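Local atomic coordinates of outer surface protein (PDB entry 1X7F), a protein that is functionally uncharacterised but probably hydrolyses glycosides of N-acetylmuramic acid 6-phosphate, as related 6-phospho-N-acetylmuramidases do. Residues A45-A50 with N81-N86; P175-G180 with I216-C221; H293-D298 with D373-W378; F318-S323 with I333-F338. All blocks are in the same frame, centred on the assembly; numbering follows the deposited sequence. Where two conformers were deposited one is given.

Contact 1: residues A45-A50 with N81-N86; sequences AYISAA and NHAKDN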
loop_
_atom_site.group_PDB
_atom_site.type_symbol
_atom_site.label_atom_id
_atom_site.label_comp_id
_atom_site.label_asym_id
_atom_site.label_seq_id
_atom_site.Cartn_x
_atom_site.Cartn_y
_atom_site.Cartn_z
ATOM N N ALA A 45 13.047 -20.381 0.731
ATOM C CA ALA A 45 12.735 -20.219 -0.685
ATOM C C ALA A 45 11.833 -18.986 -0.947
ATOM O O ALA A 45 12.028 -18.253 -1.925
ATOM C CB ALA A 45 12.110 -21.497 -1.239
ATOM N N TYR A 46 10.882 -18.749 -0.052
ATOM C CA TYR A 46 9.950 -17.610 -0.132
ATOM C C TYR A 46 10.632 -16.257 0.064
ATOM O O TYR A 46 10.370 -15.309 -0.681
ATOM C CB TYR A 46 8.864 -17.785 0.927
ATOM C CG TYR A 46 7.709 -16.806 0.897
ATOM C CD1 TYR A 46 6.981 -16.579 -0.268
ATOM C CD2 TYR A 46 7.300 -16.161 2.069
ATOM C CE1 TYR A 46 5.898 -15.705 -0.281
ATOM C CE2 TYR A 46 6.207 -15.290 2.077
ATOM C CZ TYR A 46 5.514 -15.061 0.893
ATOM O OH TYR A 46 4.420 -14.219 0.894
ATOM N N ILE A 47 11.470 -16.175 1.094
ATOM C CA ILE A 47 12.331 -15.024 1.345
ATOM C C ILE A 47 13.153 -14.717 0.091
ATOM O O ILE A 47 13.243 -13.561 -0.324
ATOM C CB ILE A 47 13.254 -15.307 2.570
ATOM C CG1 ILE A 47 12.458 -15.259 3.885
ATOM C CG2 ILE A 47 14.469 -14.352 2.611
ATOM C CD1 ILE A 47 13.214 -15.890 5.078
ATOM N N SER A 48 13.742 -15.756 -0.511
ATOM C CA SER A 48 14.493 -15.604 -1.762
ATOM C C SER A 48 13.618 -15.047 -2.898
ATOM O O SER A 48 14.038 -14.129 -3.603
ATOM C CB SER A 48 15.132 -16.933 -2.181
ATOM O OG SER A 48 16.296 -17.205 -1.414
ATOM N N ALA A 49 12.423 -15.625 -3.061
ATOM C CA ALA A 49 11.423 -15.200 -4.040
ATOM C C ALA A 49 11.010 -13.744 -3.857
ATOM O O ALA A 49 11.001 -12.986 -4.815
ATOM C CB ALA A 49 10.168 -16.113 -3.976
ATOM N N ALA A 50 10.664 -13.358 -2.631
ATOM C CA ALA A 50 10.254 -11.979 -2.337
ATOM C C ALA A 50 11.384 -10.961 -2.561
ATOM O O ALA A 50 11.131 -9.824 -2.967
ATOM C CB ALA A 50 9.699 -11.876 -0.920
ATOM N N ASN A 81 18.675 -15.539 9.534
ATOM C CA ASN A 81 19.990 -15.320 8.928
ATOM C C ASN A 81 19.884 -15.253 7.403
ATOM O O ASN A 81 20.532 -14.428 6.755
ATOM C CB ASN A 81 20.964 -16.425 9.339
ATOM C CG ASN A 81 22.290 -15.885 9.826
ATOM O OD1 ASN A 81 22.972 -15.124 9.130
ATOM N ND2 ASN A 81 22.679 -16.297 11.029
ATOM N N HIS A 82 19.062 -16.135 6.843
ATOM C CA HIS A 82 18.793 -16.128 5.420
ATOM C C HIS A 82 18.132 -14.800 5.037
ATOM O O HIS A 82 18.490 -14.197 4.027
ATOM C CB HIS A 82 17.915 -17.318 5.047
ATOM C CG HIS A 82 17.778 -17.528 3.575
ATOM N ND1 HIS A 82 16.641 -17.175 2.875
ATOM C CD2 HIS A 82 18.636 -18.049 2.665
ATOM C CE1 HIS A 82 16.806 -17.472 1.600
ATOM N NE2 HIS A 82 18.006 -18.007 1.447
ATOM N N ALA A 83 17.202 -14.339 5.876
ATOM C CA ALA A 83 16.565 -13.031 5.720
ATOM C C ALA A 83 17.563 -11.872 5.744
ATOM O O ALA A 83 17.488 -10.976 4.904
ATOM C CB ALA A 83 15.512 -12.833 6.779
ATOM N N LYS A 84 18.483 -11.889 6.706
ATOM C CA LYS A 84 19.495 -10.836 6.837
ATOM C C LYS A 84 20.537 -10.842 5.700
ATOM O O LYS A 84 21.087 -9.796 5.363
ATOM C CB LYS A 84 20.166 -10.876 8.223
ATOM C CG LYS A 84 21.305 -11.869 8.371
ATOM C CD LYS A 84 21.821 -11.960 9.818
ATOM C CE LYS A 84 23.058 -11.091 10.059
ATOM N NZ LYS A 84 24.276 -11.686 9.453
ATOM N N ASP A 85 20.795 -12.018 5.123
ATOM C CA ASP A 85 21.667 -12.147 3.951
ATOM C C ASP A 85 20.995 -11.544 2.715
ATOM O O ASP A 85 21.672 -11.130 1.766
ATOM C CB ASP A 85 22.004 -13.614 3.670
ATOM C CG ASP A 85 22.901 -14.228 4.723
ATOM O OD1 ASP A 85 23.761 -13.518 5.297
ATOM O OD2 ASP A 85 22.819 -15.433 5.040
ATOM N N ASN A 86 19.662 -11.512 2.735
ATOM C CA ASN A 86 18.876 -10.918 1.661
ATOM C C ASN A 86 18.360 -9.530 2.025
ATOM O O ASN A 86 17.323 -9.092 1.520
ATOM C CB ASN A 86 17.740 -11.859 1.242
ATOM C CG ASN A 86 18.230 -13.000 0.361
ATOM O OD1 ASN A 86 18.465 -12.824 -0.842
ATOM N ND2 ASN A 86 18.395 -14.176 0.956
HETATM O O HOH W 1 18.202 -15.347 -2.082
#
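Ile47 and Ser48 meet the imidazole of His82 between two neighbouring outer helices of the (beta/alpha)8, or TIM, barrel. Helix 40-51 and helix 74-85 follow consecutive barrel strands, 28-33 and 55-62, and their local axes run nearly parallel, 16° apart and 9.7 Å at closest approach. Ile47 CG2 reaches the ring obliquely, 3.6 Å from His82 ND1, while the two side chains point opposite ways as they pass. Ser48 OG comes instead to the ring edge, in its plane, 3.1 Å from His82 CE1, a close approach that the polarised ring C-H may make mildly favourable. With CG anti to the backbone N (chi1 -170°), His82 holds its ring out into the gap between the helices. Deeper down, Ile47 CD1 and Ala83 CB touch at 4.2 Å, and both side chains rest on Ile58 of strand 55-62, so the apolar part of the interface continues into the layer between helices and barrel. Met44, one turn before Ser48, also packs on His82. Asn86, just past the end of helix 74-85, folds back on His82: its ND2 donates to the backbone O of His82 at 3.1 Å with an N-H...O angle of 159°, and the same ND2 lies over one face of the ring, offset toward the rim. The carbonyl end of this amide is tied to helix 40-51 through a water, which sits 2.7 Å from Ser48 OG and donates a hydrogen bond to Asn86 OD1 at 2.8 Å.

Contact 2: residues P175-G180 with I216-C221; sequences PQKFTG and INDGLC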
loop_
_atom_site.group_PDB
_atom_site.type_symbol
_atom_site.label_atom_id
_atom_site.label_comp_id
_atom_site.label_asym_id
_atom_site.label_seq_id
_atom_site.Cartn_x
_atom_site.Cartn_y
_atom_site.Cartn_z
ATOM N N PRO A 175 -8.177 -11.623 10.569
ATOM C CA PRO A 175 -8.478 -12.934 9.972
ATOM C C PRO A 175 -9.958 -13.218 9.812
ATOM O O PRO A 175 -10.319 -14.021 8.950
ATOM C CB PRO A 175 -7.898 -13.936 10.999
ATOM C CG PRO A 175 -6.928 -13.114 11.820
ATOM C CD PRO A 175 -7.560 -11.766 11.907
ATOM N N GLN A 176 -10.796 -12.621 10.669
ATOM C CA GLN A 176 -12.246 -12.804 10.586
ATOM C C GLN A 176 -12.858 -11.794 9.605
ATOM O O GLN A 176 -12.677 -10.587 9.758
ATOM C CB GLN A 176 -12.920 -12.699 11.971
ATOM C CG GLN A 176 -14.433 -12.938 11.912
ATOM C CD GLN A 176 -15.170 -12.714 13.226
ATOM O OE1 GLN A 176 -16.370 -12.455 13.221
ATOM N NE2 GLN A 176 -14.464 -12.816 14.343
ATOM N N LYS A 177 -13.579 -12.288 8.598
ATOM C CA LYS A 177 -14.245 -11.403 7.630
ATOM C C LYS A 177 -15.146 -10.358 8.341
ATOM O O LYS A 177 -15.788 -10.649 9.361
ATOM C CB LYS A 177 -15.010 -12.190 6.543
ATOM C CG LYS A 177 -16.059 -13.145 7.070
ATOM C CD LYS A 177 -17.159 -13.440 6.046
ATOM C CE LYS A 177 -16.732 -14.406 4.968
ATOM N NZ LYS A 177 -17.936 -15.106 4.428
ATOM N N PHE A 178 -15.131 -9.140 7.799
ATOM C CA PHE A 178 -15.928 -8.023 8.284
ATOM C C PHE A 178 -15.457 -7.412 9.611
ATOM O O PHE A 178 -16.108 -6.497 10.128
ATOM C CB PHE A 178 -17.419 -8.378 8.318
ATOM C CG PHE A 178 -18.029 -8.618 6.942
ATOM C CD1 PHE A 178 -18.553 -9.864 6.604
ATOM C CD2 PHE A 178 -18.108 -7.587 6.003
ATOM C CE1 PHE A 178 -19.156 -10.086 5.361
ATOM C CE2 PHE A 178 -18.690 -7.803 4.746
ATOM C CZ PHE A 178 -19.223 -9.059 4.430
ATOM N N THR A 179 -14.327 -7.896 10.147
ATOM C CA THR A 179 -13.769 -7.308 11.368
ATOM C C THR A 179 -12.592 -6.392 11.115
ATOM O O THR A 179 -12.040 -5.842 12.061
ATOM C CB THR A 179 -13.389 -8.374 12.426
ATOM O OG1 THR A 179 -12.301 -9.168 11.929
ATOM C CG2 THR A 179 -14.552 -9.338 12.672
ATOM N N GLY A 180 -12.199 -6.231 9.853
ATOM C CA GLY A 180 -11.152 -5.291 9.486
ATOM C C GLY A 180 -11.559 -3.862 9.784
ATOM O O GLY A 180 -12.746 -3.586 10.037
ATOM N N ILE A 216 -8.950 -19.975 11.785
ATOM C CA ILE A 216 -9.750 -19.087 10.933
ATOM C C ILE A 216 -8.885 -18.110 10.157
ATOM O O ILE A 216 -8.119 -17.331 10.733
ATOM C CB ILE A 216 -10.813 -18.309 11.765
ATOM C CG1 ILE A 216 -11.666 -19.262 12.616
ATOM C CG2 ILE A 216 -11.635 -17.321 10.874
ATOM C CD1 ILE A 216 -12.441 -20.329 11.855
ATOM N N ASN A 217 -9.022 -18.149 8.839
ATOM C CA ASN A 217 -8.273 -17.263 7.968
ATOM C C ASN A 217 -9.155 -16.826 6.791
ATOM O O ASN A 217 -9.265 -17.539 5.810
ATOM C CB ASN A 217 -6.959 -17.943 7.504
ATOM C CG ASN A 217 -6.036 -16.984 6.728
ATOM O OD1 ASN A 217 -6.452 -15.910 6.304
ATOM N ND2 ASN A 217 -4.772 -17.371 6.563
ATOM N N ASP A 218 -9.812 -15.675 6.919
ATOM C CA ASP A 218 -10.640 -15.115 5.837
ATOM C C ASP A 218 -9.843 -14.096 5.036
ATOM O O ASP A 218 -10.420 -13.205 4.409
ATOM C CB ASP A 218 -11.918 -14.436 6.380
ATOM C CG ASP A 218 -12.822 -15.383 7.139
ATOM O OD1 ASP A 218 -12.791 -16.600 6.865
ATOM O OD2 ASP A 218 -13.610 -15.006 8.034
ATOM N N GLY A 219 -8.519 -14.225 5.070
ATOM C CA GLY A 219 -7.619 -13.223 4.537
ATOM C C GLY A 219 -7.061 -12.348 5.640
ATOM O O GLY A 219 -7.712 -12.129 6.664
ATOM N N LEU A 220 -5.854 -11.832 5.424
ATOM C CA LEU A 220 -5.107 -11.133 6.471
ATOM C C LEU A 220 -4.718 -9.725 6.029
ATOM O O LEU A 220 -3.583 -9.473 5.618
ATOM C CB LEU A 220 -3.863 -11.952 6.893
ATOM C CG LEU A 220 -4.087 -13.395 7.378
ATOM C CD1 LEU A 220 -2.790 -14.016 7.886
ATOM C CD2 LEU A 220 -5.143 -13.466 8.495
ATOM N N CYS A 221 -5.679 -8.809 6.090
ATOM C CA CYS A 221 -5.428 -7.412 5.744
ATOM C C CYS A 221 -5.884 -6.530 6.893
ATOM O O CYS A 221 -6.591 -6.990 7.795
ATOM C CB CYS A 221 -6.174 -7.031 4.457
ATOM S SG CYS A 221 -7.927 -7.455 4.531
#
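Asp218 and Lys177 cross obliquely where two loops of the (beta/alpha)8 barrel meet, one following strand 167-170 and the other strand 201-204. The carboxylate is turned toward the backbone of the partner loop: Lys177 N donates to Asp218 OD2 at 2.8 Å, nearly straight (168°), on the anti lone pair. Lys177 CG then folds over the same oxygen, 3.2 Å from OD2, but the bent chain carries NZ off, and no salt bridge forms. A second bond runs the other way, from Asp218 N to Pro175 O at 2.7 Å and in the carbonyl plane, so Asp218 grips the 175-180 loop through backbone and side chain together. Pro175 and Leu220 form the apolar half, Pro175 CB lying 3.8 Å from Leu220 CD2. The same CB also meets backbone, with Ile216 O 3.4 Å from Pro175 CB, while Pro175 CA points a C-H at Gly219 O. Asn217 makes an Asx turn by accepting from Gly219 N. Farther on, Glu224 accepts a hydrogen bond from Gly180 N. The loop itself is shaped by a type II turn, Gln176 to Thr179, in which Gln176 O accepts both Thr179 N at 3.2 Å and Thr179 OG1 at 2.6 Å.

Contact 3: residues H293-D298 with D373-W378; sequences HVRRGD and DYVGAW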
loop_
_atom_site.group_PDB
_atom_site.type_symbol
_atom_site.label_atom_id
_atom_site.label_comp_id
_atom_site.label_asym_id
_atom_site.label_seq_id
_atom_site.Cartn_x
_atom_site.Cartn_y
_atom_site.Cartn_z
ATOM N N HIS A 293 0.549 13.018 -15.879
ATOM C CA HIS A 293 -0.613 13.872 -15.744
ATOM C C HIS A 293 -0.625 14.596 -14.409
ATOM O O HIS A 293 -0.133 14.073 -13.409
ATOM C CB HIS A 293 -1.892 13.057 -15.924
ATOM C CG HIS A 293 -1.966 12.362 -17.242
ATOM N ND1 HIS A 293 -2.206 13.039 -18.421
ATOM C CD2 HIS A 293 -1.784 11.061 -17.577
ATOM C CE1 HIS A 293 -2.187 12.176 -19.425
ATOM N NE2 HIS A 293 -1.932 10.971 -18.940
ATOM N N VAL A 294 -1.154 15.816 -14.415
ATOM C CA VAL A 294 -1.326 16.593 -13.195
ATOM C C VAL A 294 -2.770 17.065 -13.218
ATOM O O VAL A 294 -3.222 17.595 -14.233
ATOM C CB VAL A 294 -0.363 17.818 -13.116
ATOM C CG1 VAL A 294 -0.656 18.668 -11.864
ATOM C CG2 VAL A 294 1.086 17.373 -13.115
ATOM N N ARG A 295 -3.505 16.828 -12.130
ATOM C CA ARG A 295 -4.825 17.436 -11.967
ATOM C C ARG A 295 -4.627 18.916 -11.696
ATOM O O ARG A 295 -4.019 19.286 -10.685
ATOM C CB ARG A 295 -5.602 16.794 -10.813
ATOM C CG ARG A 295 -7.070 17.233 -10.756
ATOM C CD ARG A 295 -7.921 16.546 -9.679
ATOM N NE ARG A 295 -9.341 16.897 -9.824
ATOM C CZ ARG A 295 -10.292 16.595 -8.943
ATOM N NH1 ARG A 295 -11.545 16.961 -9.173
ATOM N NH2 ARG A 295 -9.996 15.930 -7.832
ATOM N N ARG A 296 -5.116 19.767 -12.596
ATOM C CA ARG A 296 -5.010 21.209 -12.359
ATOM C C ARG A 296 -5.696 21.581 -11.041
ATOM O O ARG A 296 -6.843 21.165 -10.778
ATOM C CB ARG A 296 -5.535 22.050 -13.532
ATOM C CG ARG A 296 -4.899 23.457 -13.563
ATOM C CD ARG A 296 -5.264 24.304 -14.773
ATOM N NE ARG A 296 -6.649 24.792 -14.727
ATOM C CZ ARG A 296 -7.326 25.263 -15.770
ATOM N NH1 ARG A 296 -6.775 25.300 -16.977
ATOM N NH2 ARG A 296 -8.563 25.699 -15.607
ATOM N N GLY A 297 -4.980 22.355 -10.235
ATOM C CA GLY A 297 -5.380 22.700 -8.881
ATOM C C GLY A 297 -6.738 23.335 -8.639
ATOM O O GLY A 297 -7.309 23.143 -7.561
ATOM N N ASP A 298 -7.252 24.098 -9.604
ATOM C CA ASP A 298 -8.625 24.603 -9.511
ATOM C C ASP A 298 -9.604 23.546 -10.034
ATOM O O ASP A 298 -9.998 23.531 -11.211
ATOM C CB ASP A 298 -8.782 25.959 -10.213
ATOM C CG ASP A 298 -8.450 25.909 -11.703
ATOM O OD1 ASP A 298 -7.778 24.959 -12.153
ATOM O OD2 ASP A 298 -8.828 26.787 -12.498
ATOM N N ASP A 373 -10.205 9.241 -6.076
ATOM C CA ASP A 373 -10.353 10.156 -4.958
ATOM C C ASP A 373 -9.008 10.641 -4.399
ATOM O O ASP A 373 -8.956 11.639 -3.683
ATOM C CB ASP A 373 -11.156 9.487 -3.833
ATOM C CG ASP A 373 -12.602 9.159 -4.236
ATOM O OD1 ASP A 373 -13.092 9.630 -5.293
ATOM O OD2 ASP A 373 -13.324 8.422 -3.531
ATOM N N TYR A 374 -7.929 9.925 -4.711
ATOM C CA TYR A 374 -6.585 10.329 -4.300
ATOM C C TYR A 374 -5.890 11.263 -5.303
ATOM O O TYR A 374 -4.799 11.773 -5.025
ATOM C CB TYR A 374 -5.733 9.094 -3.936
ATOM C CG TYR A 374 -6.388 8.341 -2.813
ATOM C CD1 TYR A 374 -7.298 7.318 -3.081
ATOM C CD2 TYR A 374 -6.182 8.716 -1.488
ATOM C CE1 TYR A 374 -7.954 6.658 -2.055
ATOM C CE2 TYR A 374 -6.835 8.055 -0.452
ATOM C CZ TYR A 374 -7.720 7.030 -0.753
ATOM O OH TYR A 374 -8.377 6.367 0.239
ATOM N N VAL A 375 -6.526 11.493 -6.454
ATOM C CA VAL A 375 -6.068 12.525 -7.378
ATOM C C VAL A 375 -6.687 13.853 -6.952
ATOM O O VAL A 375 -7.754 14.235 -7.422
ATOM C CB VAL A 375 -6.395 12.220 -8.878
ATOM C CG1 VAL A 375 -5.723 13.256 -9.781
ATOM C CG2 VAL A 375 -5.941 10.820 -9.272
ATOM N N GLY A 376 -6.020 14.545 -6.038
ATOM C CA GLY A 376 -6.491 15.856 -5.617
ATOM C C GLY A 376 -5.899 16.993 -6.432
ATOM O O GLY A 376 -5.270 16.778 -7.483
ATOM N N ALA A 377 -6.113 18.205 -5.934
ATOM C CA ALA A 377 -5.561 19.412 -6.512
ATOM C C ALA A 377 -4.037 19.298 -6.651
ATOM O O ALA A 377 -3.340 19.142 -5.656
ATOM C CB ALA A 377 -5.944 20.613 -5.647
ATOM N N TRP A 378 -3.546 19.345 -7.893
ATOM C CA TRP A 378 -2.094 19.351 -8.211
ATOM C C TRP A 378 -1.376 17.981 -8.149
ATOM O O TRP A 378 -0.152 17.907 -8.281
ATOM C CB TRP A 378 -1.331 20.381 -7.359
ATOM C CG TRP A 378 -1.776 21.813 -7.542
ATOM C CD1 TRP A 378 -2.163 22.687 -6.555
ATOM C CD2 TRP A 378 -1.855 22.549 -8.775
ATOM N NE1 TRP A 378 -2.476 23.910 -7.096
ATOM C CE2 TRP A 378 -2.294 23.859 -8.455
ATOM C CE3 TRP A 378 -1.592 22.237 -10.123
ATOM C CZ2 TRP A 378 -2.487 24.851 -9.432
ATOM C CZ3 TRP A 378 -1.791 23.226 -11.100
ATOM C CH2 TRP A 378 -2.232 24.518 -10.741
#
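Arg295 lays its whole side chain along the backbone of Val375 and Gly376. CB starts the contact, 3.3 Å from Gly376 O and also touching Val375 CG1. CG stays near Gly376 O, and CD passes 3.2 Å from Val375 O. CG is anti to the backbone N (chi1 -170°) and the chain runs extended on to NE, which carries the guanidinium past the inverse gamma turn centred on Val375, where NH2 donates to Val375 O at 2.8 Å. That bond lies in the carbonyl plane, with an N-H...O angle of 149°; NH1 makes a weak bond to Thr300 O, so two backbone carbonyls hold the buried group. The backbone of Arg295 is used as well: its O accepts from Trp378 N at 2.8 Å. Next along, Gly297 lies against one face of the indole, its CA 3.5 Å from the centroid of the five-membered ring, a CH-pi contact that its lack of a side chain permits. Val294 CG1 meets the ring edge, 4.1 Å from Trp378 CE3, and Arg296 CG lies 4.0 Å from Trp378 CZ3. Arg296 NE is bridged to Asp298 OD1. Strand 293-294 pairs antiparallel with strand 380-384 at the margin of the mixed sheet; Arg295 and Val375 both pack on Val304 of strand 303-306, and Arg296 rests against Arg310 of helix 309-313.

Contact 4: residues F318-S323 with I333-F338; sequences FPVRES and IGNNSF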
loop_
_atom_site.group_PDB
_atom_site.type_symbol
_atom_site.label_atom_id
_atom_site.label_comp_id
_atom_site.label_asym_id
_atom_site.label_seq_id
_atom_site.Cartn_x
_atom_site.Cartn_y
_atom_site.Cartn_z
ATOM N N PHE A 318 -7.773 14.826 -33.942
ATOM C CA PHE A 318 -8.670 14.107 -33.062
ATOM C C PHE A 318 -10.042 14.129 -33.703
ATOM O O PHE A 318 -10.909 14.921 -33.297
ATOM C CB PHE A 318 -8.699 14.762 -31.684
ATOM C CG PHE A 318 -7.425 14.593 -30.924
ATOM C CD1 PHE A 318 -6.439 15.578 -30.968
ATOM C CD2 PHE A 318 -7.191 13.435 -30.186
ATOM C CE1 PHE A 318 -5.245 15.410 -30.276
ATOM C CE2 PHE A 318 -5.986 13.261 -29.504
ATOM C CZ PHE A 318 -5.024 14.253 -29.544
ATOM N N PRO A 319 -10.245 13.289 -34.721
ATOM C CA PRO A 319 -11.505 13.307 -35.449
ATOM C C PRO A 319 -12.659 12.933 -34.532
ATOM O O PRO A 319 -12.501 12.114 -33.611
ATOM C CB PRO A 319 -11.299 12.255 -36.552
ATOM C CG PRO A 319 -9.795 12.125 -36.671
ATOM C CD PRO A 319 -9.320 12.265 -35.253
ATOM N N VAL A 320 -13.795 13.573 -34.763
ATOM C CA VAL A 320 -15.034 13.268 -34.063
ATOM C C VAL A 320 -15.459 11.824 -34.384
ATOM O O VAL A 320 -15.417 11.408 -35.541
ATOM C CB VAL A 320 -16.147 14.290 -34.466
ATOM C CG1 VAL A 320 -17.458 13.935 -33.832
ATOM C CG2 VAL A 320 -15.763 15.715 -34.053
ATOM N N ARG A 321 -15.809 11.049 -33.361
ATOM C CA ARG A 321 -16.494 9.764 -33.578
ATOM C C ARG A 321 -17.729 9.634 -32.692
ATOM O O ARG A 321 -18.321 10.633 -32.344
ATOM C CB ARG A 321 -15.553 8.560 -33.474
ATOM C CG ARG A 321 -14.412 8.706 -32.504
ATOM C CD ARG A 321 -13.441 7.527 -32.492
ATOM N NE ARG A 321 -12.951 7.349 -31.128
ATOM C CZ ARG A 321 -11.782 7.788 -30.671
ATOM N NH1 ARG A 321 -10.933 8.405 -31.487
ATOM N NH2 ARG A 321 -11.465 7.602 -29.389
ATOM N N GLU A 322 -18.142 8.421 -32.347
ATOM C CA GLU A 322 -19.388 8.265 -31.602
ATOM C C GLU A 322 -19.154 8.554 -30.131
ATOM O O GLU A 322 -18.428 7.822 -29.461
ATOM C CB GLU A 322 -20.012 6.870 -31.794
ATOM C CG GLU A 322 -20.251 6.441 -33.246
ATOM C CD GLU A 322 -21.114 7.407 -34.055
ATOM O OE1 GLU A 322 -22.022 8.064 -33.478
ATOM O OE2 GLU A 322 -20.885 7.504 -35.284
ATOM N N SER A 323 -19.760 9.639 -29.657
ATOM C CA SER A 323 -19.711 10.035 -28.264
ATOM C C SER A 323 -20.788 9.327 -27.446
ATOM O O SER A 323 -21.913 9.109 -27.912
ATOM C CB SER A 323 -19.848 11.555 -28.138
ATOM O OG SER A 323 -18.624 12.208 -28.463
ATOM N N ILE A 333 -10.992 12.600 -24.241
ATOM C CA ILE A 333 -10.165 13.655 -24.773
ATOM C C ILE A 333 -11.025 14.590 -25.611
ATOM O O ILE A 333 -11.953 14.156 -26.308
ATOM C CB ILE A 333 -8.975 13.080 -25.586
ATOM C CG1 ILE A 333 -7.895 14.158 -25.772
ATOM C CG2 ILE A 333 -9.450 12.483 -26.922
ATOM C CD1 ILE A 333 -6.516 13.627 -26.031
ATOM N N GLY A 334 -10.721 15.877 -25.503
ATOM C CA GLY A 334 -11.305 16.888 -26.361
ATOM C C GLY A 334 -10.845 16.660 -27.786
ATOM O O GLY A 334 -9.658 16.516 -28.054
ATOM N N ASN A 335 -11.814 16.609 -28.691
ATOM C CA ASN A 335 -11.571 16.330 -30.094
ATOM C C ASN A 335 -11.513 17.613 -30.937
ATOM O O ASN A 335 -11.577 18.709 -30.377
ATOM C CB ASN A 335 -12.592 15.295 -30.606
ATOM C CG ASN A 335 -14.039 15.807 -30.615
ATOM O OD1 ASN A 335 -14.962 15.050 -30.317
ATOM N ND2 ASN A 335 -14.243 17.057 -30.996
ATOM N N ASN A 336 -11.413 17.477 -32.259
ATOM C CA ASN A 336 -11.298 18.619 -33.186
ATOM C C ASN A 336 -12.351 19.718 -33.025
ATOM O O ASN A 336 -12.121 20.873 -33.397
ATOM C CB ASN A 336 -11.306 18.139 -34.643
ATOM C CG ASN A 336 -10.087 17.298 -34.997
ATOM O OD1 ASN A 336 -9.089 17.259 -34.265
ATOM N ND2 ASN A 336 -10.167 16.612 -36.126
ATOM N N SER A 337 -13.505 19.365 -32.471
ATOM C CA SER A 337 -14.597 20.314 -32.389
ATOM C C SER A 337 -14.661 20.995 -31.005
ATOM O O SER A 337 -15.596 21.739 -30.730
ATOM C CB SER A 337 -15.912 19.632 -32.767
ATOM O OG SER A 337 -16.370 18.822 -31.698
ATOM N N PHE A 338 -13.655 20.756 -30.156
ATOM C CA PHE A 338 -13.623 21.354 -28.816
ATOM C C PHE A 338 -12.764 22.639 -28.720
ATOM O O PHE A 338 -12.445 23.087 -27.615
ATOM C CB PHE A 338 -13.213 20.324 -27.749
ATOM C CG PHE A 338 -14.020 20.418 -26.450
ATOM C CD1 PHE A 338 -14.808 21.532 -26.168
ATOM C CD2 PHE A 338 -13.951 19.400 -25.497
ATOM C CE1 PHE A 338 -15.539 21.621 -24.978
ATOM C CE2 PHE A 338 -14.684 19.473 -24.308
ATOM C CZ PHE A 338 -15.489 20.592 -24.056
#
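Phe318 N donates to Asn336 OD1 at 2.8 Å, and Asn336 N returns a bond to Phe318 O, also at 2.8 Å. The pair thus closes a ring of two hydrogen bonds, one to a side-chain amide and one between backbones. Their geometries differ: the bond from Asn336 N is nearly straight (164°), whereas Phe318 N approaches Asn336 OD1 well to the side and 33° out of the carbonyl plane. Asn336 CG is anti to its own carbonyl carbon (chi1 -66°), which folds the amide back over the peptide of Phe318. OD2 of Asp317, the residue before Phe318, takes a bond from Asn336 ND2. Asn335 CB packs at 3.2 Å against Phe318 O. Beyond it, Val320 CG2 touches Ser337, 3.9 Å from its OG. The Phe318 ring meets Gly334 O obliquely, 4.1 Å from CG, and the side chain also touches Val283 and Glu284 of helix 282-289. The 318-323 loop is thereby fastened to the end of strand 330-334, where the polypeptide leaves the mixed sheet. The Asn336 amide is held at both ends, OD1 by Phe318 and ND2 by Asp317, which probably fixes its rotation and ties the backbone of Phe318 to the strand end.

Overall arrangement
From the N terminus, contact 1 comes first: it joins neighbouring outer helices of the barrel and closes a loop that carries strand 55-62. Contact 2 follows in series, tying together the loops after strands 167-170 and 201-204 and so closing a loop that holds helix 183-195 and strand 201-204. The chain then passes into the smaller C-terminal region with its mixed sheet. Here contact 3 closes a long loop between strand 293-294 and the approach to strand 380-384, and contact 4 is nested inside it, a short closure at strand 330-334. Contacts 3 and 4 reach the same sheet, their centres about 24 Å apart, whereas those of contacts 1 and 4 are about 53 Å apart.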